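Local structure of ATP-dependent DNA helicase PIF1 (Candida albicans, 7OTJ) at a contact of chain A with DNA. The protein couples ATP hydrolysis to 5'-3' movement along single-stranded DNA, unwinding duplexes and probably also G-quadruplexes and RNA-DNA hybrids to help maintain genome stability. Coordinates in Å, arbitrary orientation; residue numbers count along the deposited sequence, not the author numbering.

Contact 1: a contact of chain A with DNA. Residues 67, 69-70, 75-76. With nucleotides of chain B.
One face of the His69 imidazole is laid against the deoxyribose of DT4: C2' stands over the ring, displaced toward its rim, 3.7 Å from the centroid. The ring edges turn no hydrogen bond to the DNA here, so the histidine acts as a flat surface well suited to the C-H groups of the sugar. With chi1 at -66° the ring leaves beside its own backbone N, which lays it against the DT4 sugar. Separately, CB touches the next sugar, 3.7 Å from DT5 C5'. His69 belongs to the conserved Thr-Leu-His-Ser segment of Pif1-family (SF1B) helicases, where strand 66-67 turns into the short helix 68-72.

Small hydroxyl residues flank the histidine and read the phosphates. Thr67 OG1 donates to the DT5 phosphate oxygen OP1 at 2.8 Å. The same hydroxyl oxygen accepts a hydrogen bond from Ser70 N at 2.9 Å, so it caps the start of the helix while its proton is spent on the DNA. That backbone bond holds the donor in place, and the methyl CG2 of Thr67 packs beside the same phosphate. Short side chains suit this place because the backbone of the DNA runs close to the helix. Ser70 reaches one nucleotide further: OG, trans to the backbone N (chi1 -165°), donates to the DT6 phosphate oxygen OP1 at 2.9 Å.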
loop_
_atom_site.group_PDB
_atom_site.type_symbol
_atom_site.label_atom_id
_atom_site.label_comp_id
_atom_site.label_asym_id
_atom_site.label_seq_id
_atom_site.Cartn_x
_atom_site.Cartn_y
_atom_site.Cartn_z
ATOM N N THR A 67 5.655 6.054 -0.069
ATOM C CA THR A 67 4.518 6.653 0.610
ATOM C C THR A 67 4.562 8.174 0.494
ATOM O O THR A 67 5.607 8.783 0.241
ATOM C CB THR A 67 4.465 6.230 2.078
ATOM O OG1 THR A 67 5.529 6.858 2.810
ATOM C CG2 THR A 67 4.580 4.716 2.193
ATOM N N HIS A 69 4.065 10.173 3.016
ATOM C CA HIS A 69 4.851 10.638 4.157
ATOM C C HIS A 69 6.344 10.535 3.879
ATOM O O HIS A 69 7.106 11.460 4.190
ATOM C CB HIS A 69 4.487 9.844 5.411
ATOM C CG HIS A 69 3.085 10.069 5.883
ATOM N ND1 HIS A 69 2.000 9.425 5.325
ATOM C CD2 HIS A 69 2.591 10.865 6.861
ATOM C CE1 HIS A 69 0.898 9.816 5.939
ATOM N NE2 HIS A 69 1.229 10.691 6.873
ATOM N N SER A 70 6.781 9.424 3.281
ATOM C CA SER A 70 8.203 9.247 3.009
ATOM C C SER A 70 8.706 10.277 2.004
ATOM O O SER A 70 9.828 10.782 2.135
ATOM C CB SER A 70 8.461 7.833 2.495
ATOM O OG SER A 70 9.834 7.510 2.553
ATOM N N GLY A 75 8.486 12.476 8.476
ATOM C CA GLY A 75 8.288 11.471 9.489
ATOM C C GLY A 75 6.795 11.233 9.459
ATOM O O GLY A 75 6.240 10.926 8.400
ATOM N N LEU A 76 6.110 11.515 10.563
ATOM C CA LEU A 76 4.661 11.398 10.593
ATOM C C LEU A 76 3.957 12.712 10.294
ATOM O O LEU A 76 2.744 12.705 10.064
ATOM C CB LEU A 76 4.198 10.872 11.958
ATOM C CG LEU A 76 4.597 9.428 12.285
ATOM C CD1 LEU A 76 4.068 9.017 13.644
ATOM C CD2 LEU A 76 4.107 8.480 11.204
ATOM P P DT B 4 1.353 1.818 6.126
ATOM O OP1 DT B 4 1.853 1.508 4.765
ATOM O OP2 DT B 4 1.647 0.920 7.263
ATOM O "O5'" DT B 4 1.865 3.293 6.473
ATOM C "C5'" DT B 4 1.738 4.313 5.499
ATOM C "C4'" DT B 4 2.070 5.677 6.074
ATOM O "O4'" DT B 4 1.059 6.073 7.024
ATOM C "C3'" DT B 4 3.371 5.746 6.844
ATOM O "O3'" DT B 4 4.432 5.934 5.941
ATOM C "C2'" DT B 4 3.149 6.978 7.720
ATOM C "C1'" DT B 4 1.647 6.904 8.014
ATOM N N1 DT B 4 1.318 6.354 9.379
ATOM C C2 DT B 4 0.786 7.199 10.320
ATOM O O2 DT B 4 0.560 8.374 10.105
ATOM N N3 DT B 4 0.521 6.620 11.530
ATOM C C4 DT B 4 0.731 5.306 11.893
ATOM O O4 DT B 4 0.461 4.886 13.010
ATOM C C5 DT B 4 1.292 4.464 10.866
ATOM C C7 DT B 4 1.560 3.015 11.150
ATOM C C6 DT B 4 1.556 5.019 9.668
ATOM P P DT B 5 5.879 5.303 6.227
ATOM O OP1 DT B 5 6.669 5.554 4.996
ATOM O OP2 DT B 5 5.728 3.917 6.733
ATOM O "O5'" DT B 5 6.491 6.250 7.360
ATOM C "C5'" DT B 5 6.902 7.573 7.022
ATOM C "C4'" DT B 5 8.261 7.896 7.625
ATOM O "O4'" DT B 5 8.124 8.066 9.056
ATOM C "C3'" DT B 5 9.333 6.829 7.419
ATOM O "O3'" DT B 5 10.601 7.442 7.180
ATOM C "C2'" DT B 5 9.317 6.051 8.739
ATOM C "C1'" DT B 5 8.902 7.111 9.751
ATOM N N1 DT B 5 8.076 6.581 10.863
ATOM C C2 DT B 5 8.478 6.784 12.164
ATOM O O2 DT B 5 9.497 7.373 12.465
ATOM N N3 DT B 5 7.638 6.262 13.111
ATOM C C4 DT B 5 6.457 5.575 12.892
ATOM O O4 DT B 5 5.769 5.144 13.809
ATOM C C5 DT B 5 6.090 5.403 11.508
ATOM C C7 DT B 5 4.827 4.674 11.147
ATOM C C6 DT B 5 6.906 5.913 10.571
ATOM P P DT B 6 11.361 7.232 5.775
ATOM O OP1 DT B 6 11.107 8.434 4.955
ATOM O OP2 DT B 6 11.007 5.902 5.232
ATOM O "O5'" DT B 6 12.913 7.211 6.177
#

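Contact 2: a contact of chain A with DNA. Residues 56, 151, 451, 453-454. With nucleotides of chain B.
Val151 has its CG1 methyl trans to the backbone N (chi1 174°), which drives that branch into the corner between the DT2 and DT3 bases, while CG2 turns to the DT3 sugar. CG1 lies over the face of both pyrimidines, 3.6 Å from the DT2 ring centroid and 3.7 Å from that of DT3. The bases are inclined to each other, so a beta-branched, apolar residue fills the angle between them with one methyl and supports the sugar with the other. Val151 comes from the Gln-Leu-Pro-Pro-Val stretch of helicase motif III.

Next to it stands motif V, Ser-Ile-His-Lys-Ser-Gln-Gly. Ser451 holds OG between its backbone N and carbonyl carbon (chi1 69°), where it does two things. It donates to the DT3 phosphate oxygen OP1 at 2.8 Å, and it accepts from Lys454 N at 3.2 Å, capping helix 452-455. The helix start therefore fixes the hydroxyl and may add a favourable field for the phosphate. His453 packs its ring beside the CG2 methyl of Val151 and presents its face to the DT2 sugar, with C2' centred above the imidazole, 3.7 Å from its centroid. Lys454 brings its aliphatic part alongside the same phosphate, CG being 3.5 Å from DT3 OP1; the chain then bends at chi3, and its amine probably contributes a more distant attraction. On the far flank, Thr56 of motif Ia sets its CG2 methyl 3.8 Å from DT3 O3'.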
loop_
_atom_site.group_PDB
_atom_site.type_symbol
_atom_site.label_atom_id
_atom_site.label_comp_id
_atom_site.label_asym_id
_atom_site.label_seq_id
_atom_site.Cartn_x
_atom_site.Cartn_y
_atom_site.Cartn_z
ATOM N N THR A 56 -0.517 4.312 1.208
ATOM C CA THR A 56 0.063 3.209 1.962
ATOM C C THR A 56 1.290 2.660 1.243
ATOM O O THR A 56 1.478 2.863 0.039
ATOM C CB THR A 56 -0.954 2.080 2.174
ATOM O OG1 THR A 56 -1.337 1.539 0.903
ATOM C CG2 THR A 56 -2.186 2.598 2.881
ATOM N N VAL A 151 -7.182 7.164 8.137
ATOM C CA VAL A 151 -7.197 6.483 9.426
ATOM C C VAL A 151 -7.214 7.516 10.546
ATOM O O VAL A 151 -6.385 8.434 10.576
ATOM C CB VAL A 151 -5.998 5.531 9.553
ATOM C CG1 VAL A 151 -5.936 4.946 10.959
ATOM C CG2 VAL A 151 -6.101 4.414 8.512
ATOM N N SER A 451 -4.245 -7.301 6.015
ATOM C CA SER A 451 -5.312 -6.405 6.429
ATOM C C SER A 451 -6.033 -5.849 5.206
ATOM O O SER A 451 -5.436 -5.649 4.143
ATOM C CB SER A 451 -4.765 -5.262 7.288
ATOM O OG SER A 451 -3.959 -4.367 6.537
ATOM N N HIS A 453 -7.015 -2.918 4.868
ATOM C CA HIS A 453 -6.397 -1.628 4.579
ATOM C C HIS A 453 -5.245 -1.782 3.595
ATOM O O HIS A 453 -5.204 -1.105 2.562
ATOM C CB HIS A 453 -5.913 -0.977 5.875
ATOM C CG HIS A 453 -6.931 -0.094 6.525
ATOM N ND1 HIS A 453 -7.982 -0.588 7.269
ATOM C CD2 HIS A 453 -7.061 1.254 6.534
ATOM C CE1 HIS A 453 -8.714 0.420 7.711
ATOM N NE2 HIS A 453 -8.177 1.547 7.277
ATOM N N LYS A 454 -4.342 -2.726 3.862
ATOM C CA LYS A 454 -3.184 -2.914 3.002
ATOM C C LYS A 454 -3.533 -3.638 1.710
ATOM O O LYS A 454 -2.737 -3.610 0.766
ATOM C CB LYS A 454 -2.082 -3.676 3.753
ATOM C CG LYS A 454 -1.391 -2.860 4.855
ATOM C CD LYS A 454 -0.313 -3.657 5.600
ATOM C CE LYS A 454 0.685 -4.306 4.640
ATOM N NZ LYS A 454 1.661 -5.222 5.311
ATOM P P DT B 2 -6.029 -2.542 14.291
ATOM O OP1 DT B 2 -6.380 -3.980 14.259
ATOM O OP2 DT B 2 -5.056 -2.029 15.284
ATOM O "O5'" DT B 2 -5.533 -2.139 12.826
ATOM C "C5'" DT B 2 -6.210 -2.648 11.677
ATOM C "C4'" DT B 2 -6.348 -1.583 10.605
ATOM O "O4'" DT B 2 -7.334 -0.620 11.020
ATOM C "C3'" DT B 2 -5.072 -0.810 10.314
ATOM O "O3'" DT B 2 -4.444 -1.370 9.178
ATOM C "C2'" DT B 2 -5.543 0.623 10.040
ATOM C "C1'" DT B 2 -6.917 0.699 10.707
ATOM N N1 DT B 2 -6.948 1.514 11.964
ATOM C C2 DT B 2 -7.944 2.452 12.131
ATOM O O2 DT B 2 -8.798 2.676 11.289
ATOM N N3 DT B 2 -7.897 3.133 13.319
ATOM C C4 DT B 2 -6.983 2.965 14.341
ATOM O O4 DT B 2 -7.025 3.627 15.374
ATOM C C5 DT B 2 -5.975 1.956 14.108
ATOM C C7 DT B 2 -4.929 1.683 15.149
ATOM C C6 DT B 2 -6.008 1.285 12.947
ATOM P P DT B 3 -2.854 -1.573 9.147
ATOM O OP1 DT B 3 -2.561 -2.662 8.182
ATOM O OP2 DT B 3 -2.392 -1.685 10.552
ATOM O "O5'" DT B 3 -2.306 -0.184 8.559
ATOM C "C5'" DT B 3 -2.715 0.241 7.266
ATOM C "C4'" DT B 3 -2.422 1.721 7.029
ATOM O "O4'" DT B 3 -3.204 2.526 7.933
ATOM C "C3'" DT B 3 -0.986 2.147 7.254
ATOM O "O3'" DT B 3 -0.245 1.970 6.060
ATOM C "C2'" DT B 3 -1.122 3.632 7.603
ATOM C "C1'" DT B 3 -2.490 3.703 8.278
ATOM N N1 DT B 3 -2.432 3.787 9.761
ATOM C C2 DT B 3 -2.440 5.020 10.366
ATOM O O2 DT B 3 -2.471 6.064 9.744
ATOM N N3 DT B 3 -2.404 4.984 11.738
ATOM C C4 DT B 3 -2.371 3.852 12.544
ATOM O O4 DT B 3 -2.338 3.913 13.771
ATOM C C5 DT B 3 -2.371 2.593 11.839
ATOM C C7 DT B 3 -2.334 1.296 12.601
ATOM C C6 DT B 3 -2.407 2.622 10.499
#

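Contact 3: a contact of chain A with DNA. Residues 69, 75-76, 280. With nucleotides of chain B.
The loop that follows helix 68-72 carries Gly75 and Leu76 to the DT4-DT5 step, while Asn280, just after helix 273-279 in the region of the 2B domain, approaches DT5 from across the strand. Leu76 is the wedge. Its CG sits beside the backbone N (chi1 -67°) and the chain then extends, so that the CD2 branch points toward the step between the two bases. CD2 touches DT4 C2 at 3.7 Å and DT5 C5 also at 3.7 Å. The two rings are steeply inclined and do not stack: the methyl edge of DT5 meets the face of DT4, C7 lying 3.6 Å from DT4 C5, and Leu76 CD2 fills the remaining angle. A leucine suits the place: it is long enough to reach from the loop to the bases, and its methyl makes van der Waals contact with any base.

Gly75 lets the backbone itself come up to the sugar, with CA 3.4 Å from DT5 O4'. Its positive phi (72°) and the missing side chain allow the loop to run tightly past the deoxyribose ring.

Asn280 adds a polar contact with a base. ND2 donates to DT5 O4, on the Watson-Crick edge, at 2.6 Å. The bond is far from straight, and O4 lies well out of the amide plane (38°), so it need not imply strict selection of thymine. Together the wedge and the amide probably help to keep this step of the tracked strand unstacked.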
loop_
_atom_site.group_PDB
_atom_site.type_symbol
_atom_site.label_atom_id
_atom_site.label_comp_id
_atom_site.label_asym_id
_atom_site.label_seq_id
_atom_site.Cartn_x
_atom_site.Cartn_y
_atom_site.Cartn_z
ATOM N N HIS A 69 4.065 10.173 3.016
ATOM C CA HIS A 69 4.851 10.638 4.157
ATOM C C HIS A 69 6.344 10.535 3.879
ATOM O O HIS A 69 7.106 11.460 4.190
ATOM C CB HIS A 69 4.487 9.844 5.411
ATOM C CG HIS A 69 3.085 10.069 5.883
ATOM N ND1 HIS A 69 2.000 9.425 5.325
ATOM C CD2 HIS A 69 2.591 10.865 6.861
ATOM C CE1 HIS A 69 0.898 9.816 5.939
ATOM N NE2 HIS A 69 1.229 10.691 6.873
ATOM N N GLY A 75 8.486 12.476 8.476
ATOM C CA GLY A 75 8.288 11.471 9.489
ATOM C C GLY A 75 6.795 11.233 9.459
ATOM O O GLY A 75 6.240 10.926 8.400
ATOM N N LEU A 76 6.110 11.515 10.563
ATOM C CA LEU A 76 4.661 11.398 10.593
ATOM C C LEU A 76 3.957 12.712 10.294
ATOM O O LEU A 76 2.744 12.705 10.064
ATOM C CB LEU A 76 4.198 10.872 11.958
ATOM C CG LEU A 76 4.597 9.428 12.285
ATOM C CD1 LEU A 76 4.068 9.017 13.644
ATOM C CD2 LEU A 76 4.107 8.480 11.204
ATOM N N ASN A 280 7.122 -0.053 15.451
ATOM C CA ASN A 280 6.509 0.291 14.177
ATOM C C ASN A 280 7.373 -0.074 12.977
ATOM O O ASN A 280 6.999 0.246 11.845
ATOM C CB ASN A 280 6.180 1.781 14.144
ATOM C CG ASN A 280 5.025 2.135 15.047
ATOM O OD1 ASN A 280 4.133 1.319 15.276
ATOM N ND2 ASN A 280 5.033 3.353 15.569
ATOM P P DT B 4 1.353 1.818 6.126
ATOM O OP1 DT B 4 1.853 1.508 4.765
ATOM O OP2 DT B 4 1.647 0.920 7.263
ATOM O "O5'" DT B 4 1.865 3.293 6.473
ATOM C "C5'" DT B 4 1.738 4.313 5.499
ATOM C "C4'" DT B 4 2.070 5.677 6.074
ATOM O "O4'" DT B 4 1.059 6.073 7.024
ATOM C "C3'" DT B 4 3.371 5.746 6.844
ATOM O "O3'" DT B 4 4.432 5.934 5.941
ATOM C "C2'" DT B 4 3.149 6.978 7.720
ATOM C "C1'" DT B 4 1.647 6.904 8.014
ATOM N N1 DT B 4 1.318 6.354 9.379
ATOM C C2 DT B 4 0.786 7.199 10.320
ATOM O O2 DT B 4 0.560 8.374 10.105
ATOM N N3 DT B 4 0.521 6.620 11.530
ATOM C C4 DT B 4 0.731 5.306 11.893
ATOM O O4 DT B 4 0.461 4.886 13.010
ATOM C C5 DT B 4 1.292 4.464 10.866
ATOM C C7 DT B 4 1.560 3.015 11.150
ATOM C C6 DT B 4 1.556 5.019 9.668
ATOM P P DT B 5 5.879 5.303 6.227
ATOM O OP1 DT B 5 6.669 5.554 4.996
ATOM O OP2 DT B 5 5.728 3.917 6.733
ATOM O "O5'" DT B 5 6.491 6.250 7.360
ATOM C "C5'" DT B 5 6.902 7.573 7.022
ATOM C "C4'" DT B 5 8.261 7.896 7.625
ATOM O "O4'" DT B 5 8.124 8.066 9.056
ATOM C "C3'" DT B 5 9.333 6.829 7.419
ATOM O "O3'" DT B 5 10.601 7.442 7.180
ATOM C "C2'" DT B 5 9.317 6.051 8.739
ATOM C "C1'" DT B 5 8.902 7.111 9.751
ATOM N N1 DT B 5 8.076 6.581 10.863
ATOM C C2 DT B 5 8.478 6.784 12.164
ATOM O O2 DT B 5 9.497 7.373 12.465
ATOM N N3 DT B 5 7.638 6.262 13.111
ATOM C C4 DT B 5 6.457 5.575 12.892
ATOM O O4 DT B 5 5.769 5.144 13.809
ATOM C C5 DT B 5 6.090 5.403 11.508
ATOM C C7 DT B 5 4.827 4.674 11.147
ATOM C C6 DT B 5 6.906 5.913 10.571
#

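Contact 4: a contact of chain A with DNA. Residues 151-152, 238, 453, 471. With nucleotides of chain B.
The segment between strand 463-466 and helix 475-481, leading into helicase motif VI, supplies Phe471, which receives DT1, the first modelled nucleotide, at the 5' side. Its phenyl ring stacks on the DT1 pyrimidine with the planes nearly parallel (9°) and the centroids 4.4 Å apart. The overlap is slipped: DT1 C1' rises over the middle of the phenyl ring, 3.6 Å from its centroid, while the base extends across the CD1 side, where CD1 meets DT1 C2 at 3.6 Å. CG stands between the backbone N and the carbonyl carbon (chi1 56°), and chi2 near 89° turns the broad face toward the nucleotide.

The same ring also serves the next residue by its rim. CZ points at DT2 O4', which lies in the ring plane at the edge and may make a weak C-H contact. A phenylalanine suits this corner because face and edge each accept a different part of the strand without asking for a particular base.

Ala238, just past strand 234-237, contributes its carbonyl oxygen, 3.4 Å from DT2 C5'; this contact is made by the backbone and does not depend on the methyl. On the opposite flank the Val152 carbonyl comes close to the Watson-Crick edge of DT2, but the N3-H is not directed at it, and a pairing with O4 would join two acceptors, so it is doubtful as a polar contact. The aromatic platform probably supports the strand where its 5' end leaves the DNA channel.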
loop_
_atom_site.group_PDB
_atom_site.type_symbol
_atom_site.label_atom_id
_atom_site.label_comp_id
_atom_site.label_asym_id
_atom_site.label_seq_id
_atom_site.Cartn_x
_atom_site.Cartn_y
_atom_site.Cartn_z
ATOM N N VAL A 151 -7.182 7.164 8.137
ATOM C CA VAL A 151 -7.197 6.483 9.426
ATOM C C VAL A 151 -7.214 7.516 10.546
ATOM O O VAL A 151 -6.385 8.434 10.576
ATOM C CB VAL A 151 -5.998 5.531 9.553
ATOM C CG1 VAL A 151 -5.936 4.946 10.959
ATOM C CG2 VAL A 151 -6.101 4.414 8.512
ATOM N N VAL A 152 -8.175 7.380 11.457
ATOM C CA VAL A 152 -8.280 8.242 12.627
ATOM C C VAL A 152 -8.004 7.413 13.883
ATOM O O VAL A 152 -7.906 6.187 13.838
ATOM C CB VAL A 152 -9.651 8.947 12.713
ATOM C CG1 VAL A 152 -9.710 10.119 11.741
ATOM C CG2 VAL A 152 -10.792 7.958 12.446
ATOM N N ALA A 238 -10.170 -7.466 8.949
ATOM C CA ALA A 238 -10.246 -6.055 9.302
ATOM C C ALA A 238 -9.135 -5.650 10.262
ATOM O O ALA A 238 -8.631 -4.524 10.190
ATOM C CB ALA A 238 -11.610 -5.737 9.914
ATOM N N HIS A 453 -7.015 -2.918 4.868
ATOM C CA HIS A 453 -6.397 -1.628 4.579
ATOM C C HIS A 453 -5.245 -1.782 3.595
ATOM O O HIS A 453 -5.204 -1.105 2.562
ATOM C CB HIS A 453 -5.913 -0.977 5.875
ATOM C CG HIS A 453 -6.931 -0.094 6.525
ATOM N ND1 HIS A 453 -7.982 -0.588 7.269
ATOM C CD2 HIS A 453 -7.061 1.254 6.534
ATOM C CE1 HIS A 453 -8.714 0.420 7.711
ATOM N NE2 HIS A 453 -8.177 1.547 7.277
ATOM N N PHE A 471 -15.154 -2.537 10.759
ATOM C CA PHE A 471 -15.514 -1.438 11.639
ATOM C C PHE A 471 -15.590 -0.093 10.932
ATOM O O PHE A 471 -15.977 0.893 11.566
ATOM C CB PHE A 471 -14.504 -1.335 12.795
ATOM C CG PHE A 471 -13.078 -1.184 12.336
ATOM C CD1 PHE A 471 -12.539 0.074 12.093
ATOM C CD2 PHE A 471 -12.279 -2.300 12.129
ATOM C CE1 PHE A 471 -11.231 0.212 11.658
ATOM C CE2 PHE A 471 -10.967 -2.162 11.693
ATOM C CZ PHE A 471 -10.446 -0.907 11.459
ATOM O OP3 DT B 1 -10.538 -4.699 19.458
ATOM P P DT B 1 -10.828 -5.282 18.129
ATOM O OP1 DT B 1 -12.249 -5.687 18.076
ATOM O OP2 DT B 1 -9.788 -6.293 17.845
ATOM O "O5'" DT B 1 -10.627 -4.096 17.088
ATOM C "C5'" DT B 1 -9.477 -3.273 17.171
ATOM C "C4'" DT B 1 -9.092 -2.772 15.795
ATOM O "O4'" DT B 1 -10.250 -2.172 15.164
ATOM C "C3'" DT B 1 -8.028 -1.690 15.773
ATOM O "O3'" DT B 1 -7.375 -1.693 14.502
ATOM C "C2'" DT B 1 -8.871 -0.436 15.966
ATOM C "C1'" DT B 1 -10.086 -0.768 15.100
ATOM N N1 DT B 1 -11.356 -0.139 15.557
ATOM C C2 DT B 1 -11.556 1.214 15.372
ATOM O O2 DT B 1 -10.731 1.954 14.860
ATOM N N3 DT B 1 -12.767 1.676 15.820
ATOM C C4 DT B 1 -13.777 0.937 16.415
ATOM O O4 DT B 1 -14.832 1.443 16.785
ATOM C C5 DT B 1 -13.501 -0.473 16.572
ATOM C C7 DT B 1 -14.518 -1.376 17.202
ATOM C C6 DT B 1 -12.323 -0.935 16.138
ATOM P P DT B 2 -6.029 -2.542 14.291
ATOM O OP1 DT B 2 -6.380 -3.980 14.259
ATOM O OP2 DT B 2 -5.056 -2.029 15.284
ATOM O "O5'" DT B 2 -5.533 -2.139 12.826
ATOM C "C5'" DT B 2 -6.210 -2.648 11.677
ATOM C "C4'" DT B 2 -6.348 -1.583 10.605
ATOM O "O4'" DT B 2 -7.334 -0.620 11.020
ATOM C "C3'" DT B 2 -5.072 -0.810 10.314
ATOM O "O3'" DT B 2 -4.444 -1.370 9.178
ATOM C "C2'" DT B 2 -5.543 0.623 10.040
ATOM C "C1'" DT B 2 -6.917 0.699 10.707
ATOM N N1 DT B 2 -6.948 1.514 11.964
ATOM C C2 DT B 2 -7.944 2.452 12.131
ATOM O O2 DT B 2 -8.798 2.676 11.289
ATOM N N3 DT B 2 -7.897 3.133 13.319
ATOM C C4 DT B 2 -6.983 2.965 14.341
ATOM O O4 DT B 2 -7.025 3.627 15.374
ATOM C C5 DT B 2 -5.975 1.956 14.108
ATOM C C7 DT B 2 -4.929 1.683 15.149
ATOM C C6 DT B 2 -6.008 1.285 12.947
ATOM P P DT B 3 -2.854 -1.573 9.147
ATOM O OP1 DT B 3 -2.561 -2.662 8.182
ATOM O OP2 DT B 3 -2.392 -1.685 10.552
ATOM O "O5'" DT B 3 -2.306 -0.184 8.559
ATOM C "C5'" DT B 3 -2.715 0.241 7.266
ATOM C "C4'" DT B 3 -2.422 1.721 7.029
ATOM O "O4'" DT B 3 -3.204 2.526 7.933
ATOM C "C3'" DT B 3 -0.986 2.147 7.254
ATOM O "O3'" DT B 3 -0.245 1.970 6.060
ATOM C "C2'" DT B 3 -1.122 3.632 7.603
ATOM C "C1'" DT B 3 -2.490 3.703 8.278
ATOM N N1 DT B 3 -2.432 3.787 9.761
ATOM C C2 DT B 3 -2.440 5.020 10.366
ATOM O O2 DT B 3 -2.471 6.064 9.744
ATOM N N3 DT B 3 -2.404 4.984 11.738
ATOM C C4 DT B 3 -2.371 3.852 12.544
ATOM O O4 DT B 3 -2.338 3.913 13.771
ATOM C C5 DT B 3 -2.371 2.593 11.839
ATOM C C7 DT B 3 -2.334 1.296 12.601
ATOM C C6 DT B 3 -2.407 2.622 10.499
#

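Six nucleotides run past the protein in one channel; from 5' to 3' the order is contact 4, contact 2, then contacts 1 and 3, with nucleotides shared within each pair. Contacts 4 and 2, about 7 Å apart between their C-alpha centres, share Val151 and His453; contacts 1 and 3, about 4 Å apart, share His69, Gly75 and Leu76. Contacts 1 and 4 are separated by about 18 Å. Motif V and the Thr-Leu-His-Ser segment use a similar hydroxyl cap and histidine. Contact 2 lies where both RecA-like domains meet the strand, and their relative movement during the ATPase cycle would plausibly advance it.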